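Local atomic coordinates of large adhesion protein (Lap) involved in biofilm formation (Marinobacter hydrocarbonoclasticus, PDB entry 6XI3), a protein that probably helps a marine bacterium form biofilms, its tandem Ig-like beta-sandwich repeats, with calcium bound between them, forming an extender region that projects the adhesin toward its target. Residues E57-T62 against A102-R107. Residues are numbered along the deposited sequence; the frame is centred on the assembly and turned at random.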
loop_
_atom_site.group_PDB
_atom_site.type_symbol
_atom_site.label_atom_id
_atom_site.label_comp_id
_atom_site.label_asym_id
_atom_site.label_seq_id
_atom_site.Cartn_x
_atom_site.Cartn_y
_atom_site.Cartn_z
ATOM N N GLU A 57 28.346 -56.827 -44.141
ATOM C CA GLU A 57 28.573 -55.375 -44.335
ATOM C C GLU A 57 27.962 -54.657 -43.122
ATOM O O GLU A 57 27.234 -55.312 -42.351
ATOM C CB GLU A 57 27.981 -54.899 -45.649
ATOM C CG GLU A 57 28.717 -55.495 -46.843
ATOM C CD GLU A 57 30.197 -55.154 -46.903
ATOM O OE1 GLU A 57 30.517 -53.972 -46.753
ATOM O OE2 GLU A 57 31.030 -56.079 -47.023
ATOM N N GLN A 58 28.313 -53.397 -42.946
ATOM C CA GLN A 58 27.916 -52.586 -41.776
ATOM C C GLN A 58 26.885 -51.534 -42.197
ATOM O O GLN A 58 26.931 -51.052 -43.364
ATOM C CB GLN A 58 29.157 -51.959 -41.131
ATOM C CG GLN A 58 29.876 -52.931 -40.205
ATOM C CD GLN A 58 30.540 -54.056 -40.957
ATOM O OE1 GLN A 58 31.402 -53.783 -41.775
ATOM N NE2 GLN A 58 30.170 -55.309 -40.663
ATOM N N VAL A 59 25.976 -51.239 -41.261
ATOM C CA VAL A 59 25.065 -50.073 -41.291
ATOM C C VAL A 59 25.603 -49.051 -40.301
ATOM O O VAL A 59 25.728 -49.394 -39.133
ATOM C CB VAL A 59 23.625 -50.444 -40.942
ATOM C CG1 VAL A 59 22.731 -49.223 -41.023
ATOM C CG2 VAL A 59 23.096 -51.569 -41.806
ATOM N N ALA A 60 25.959 -47.863 -40.779
ATOM C CA ALA A 60 26.411 -46.746 -39.917
ATOM C C ALA A 60 25.158 -46.035 -39.409
ATOM O O ALA A 60 24.163 -45.866 -40.169
ATOM C CB ALA A 60 27.304 -45.792 -40.669
ATOM N N ILE A 61 25.171 -45.645 -38.152
ATOM C CA ILE A 61 23.964 -45.045 -37.554
ATOM C C ILE A 61 24.393 -43.772 -36.850
ATOM O O ILE A 61 25.438 -43.788 -36.195
ATOM C CB ILE A 61 23.304 -46.043 -36.607
ATOM C CG1 ILE A 61 22.613 -47.147 -37.396
ATOM C CG2 ILE A 61 22.332 -45.334 -35.683
ATOM C CD1 ILE A 61 22.490 -48.392 -36.606
ATOM N N THR A 62 23.617 -42.718 -37.009
ATOM C CA THR A 62 23.745 -41.524 -36.138
ATOM C C THR A 62 22.414 -41.311 -35.426
ATOM O O THR A 62 21.315 -41.575 -36.006
ATOM C CB THR A 62 24.223 -40.286 -36.898
ATOM O OG1 THR A 62 23.158 -40.038 -37.812
ATOM C CG2 THR A 62 25.548 -40.501 -37.599
ATOM N N ALA A 102 20.366 -43.907 -40.825
ATOM C CA ALA A 102 21.113 -45.132 -41.143
ATOM C C ALA A 102 21.681 -44.991 -42.553
ATOM O O ALA A 102 21.018 -44.377 -43.395
ATOM C CB ALA A 102 20.216 -46.323 -41.025
ATOM N N SER A 103 22.863 -45.542 -42.801
ATOM C CA SER A 103 23.469 -45.522 -44.155
ATOM C C SER A 103 24.207 -46.833 -44.396
ATOM O O SER A 103 24.775 -47.433 -43.467
ATOM C CB SER A 103 24.346 -44.317 -44.360
ATOM O OG SER A 103 25.522 -44.406 -43.573
ATOM N N ALA A 104 24.163 -47.289 -45.633
ATOM C CA ALA A 104 24.945 -48.455 -46.062
ATOM C C ALA A 104 25.142 -48.353 -47.575
ATOM O O ALA A 104 24.652 -47.362 -48.194
ATOM C CB ALA A 104 24.235 -49.718 -45.625
ATOM N N GLN A 105 25.886 -49.297 -48.125
ATOM C CA GLN A 105 26.104 -49.397 -49.587
ATOM C C GLN A 105 25.565 -50.751 -50.037
ATOM O O GLN A 105 25.853 -51.768 -49.395
ATOM C CB GLN A 105 27.585 -49.251 -49.948
ATOM C CG GLN A 105 28.146 -47.869 -49.641
ATOM C CD GLN A 105 28.572 -47.744 -48.195
ATOM O OE1 GLN A 105 29.169 -48.656 -47.626
ATOM N NE2 GLN A 105 28.231 -46.622 -47.561
ATOM N N ASP A 106 24.876 -50.768 -51.162
ATOM C CA ASP A 106 24.490 -52.047 -51.793
ATOM C C ASP A 106 25.767 -52.675 -52.392
ATOM O O ASP A 106 26.871 -52.079 -52.311
ATOM C CB ASP A 106 23.281 -51.806 -52.700
ATOM C CG ASP A 106 23.562 -51.184 -54.057
ATOM O OD1 ASP A 106 24.741 -51.122 -54.458
ATOM O OD2 ASP A 106 22.577 -50.814 -54.719
ATOM N N ARG A 107 25.628 -53.873 -52.931
ATOM C CA ARG A 107 26.724 -54.677 -53.539
ATOM C C ARG A 107 27.384 -53.939 -54.719
ATOM O O ARG A 107 28.589 -54.232 -54.989
ATOM C CB ARG A 107 26.184 -56.020 -54.038
ATOM C CG ARG A 107 25.855 -57.031 -52.958
ATOM C CD ARG A 107 25.408 -58.344 -53.582
ATOM N NE ARG A 107 24.664 -59.180 -52.652
ATOM C CZ ARG A 107 25.209 -60.081 -51.845
ATOM N NH1 ARG A 107 26.519 -60.283 -51.854
ATOM N NH2 ARG A 107 24.443 -60.805 -51.050
HETATM O O HOH W 1 27.315 -51.001 -46.133
HETATM O O HOH W 2 24.565 -42.857 -40.843
#
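Ala-60 and Ser-103 form an antiparallel hydrogen-bonded pair, their strands running at 155° to each other: Ala-60 N donates to Ser-103 O at 3.0 Å, and Ser-103 N returns an equal bond to Ala-60 O. Each acceptor also receives a CA-H...O contact, Val-59 CA standing 3.4 Å from Ser-103 O. Toward Gln-105 the strands part, and a water bridges them in place of a direct bond, donating to Gln-58 O at 2.8 Å and accepting from Gln-105 N at 3.0 Å. On the buried face, Val-59 carries its CG1 anti to the backbone N (chi1 -179°), which brings that methyl alongside Ala-102 CB at 3.8 Å; CG2 approaches Ala-104 CB more loosely, at 4.4 Å. Ile-61, in a non-hydrogen-bonded pair with Ala-102, adds a loose contact from its CG1 to Ala-102 CB, at 4.4 Å. The other face is more open: Ser-103 OG stands 3.7 Å from Ala-60 CB, and a second water hydrogen-bonds Ser-103 OG and donates a weak bond to Ala-60 O. Strands 70-76 and 111-120 flank this central pair of a four-stranded antiparallel sheet, whose inner face packs through Val-59 and Ala-102 on Tyr-83, Ile-61 on Leu-85, and Ala-102 on Leu-30 and Val-32, within the N-terminal beta-sandwich.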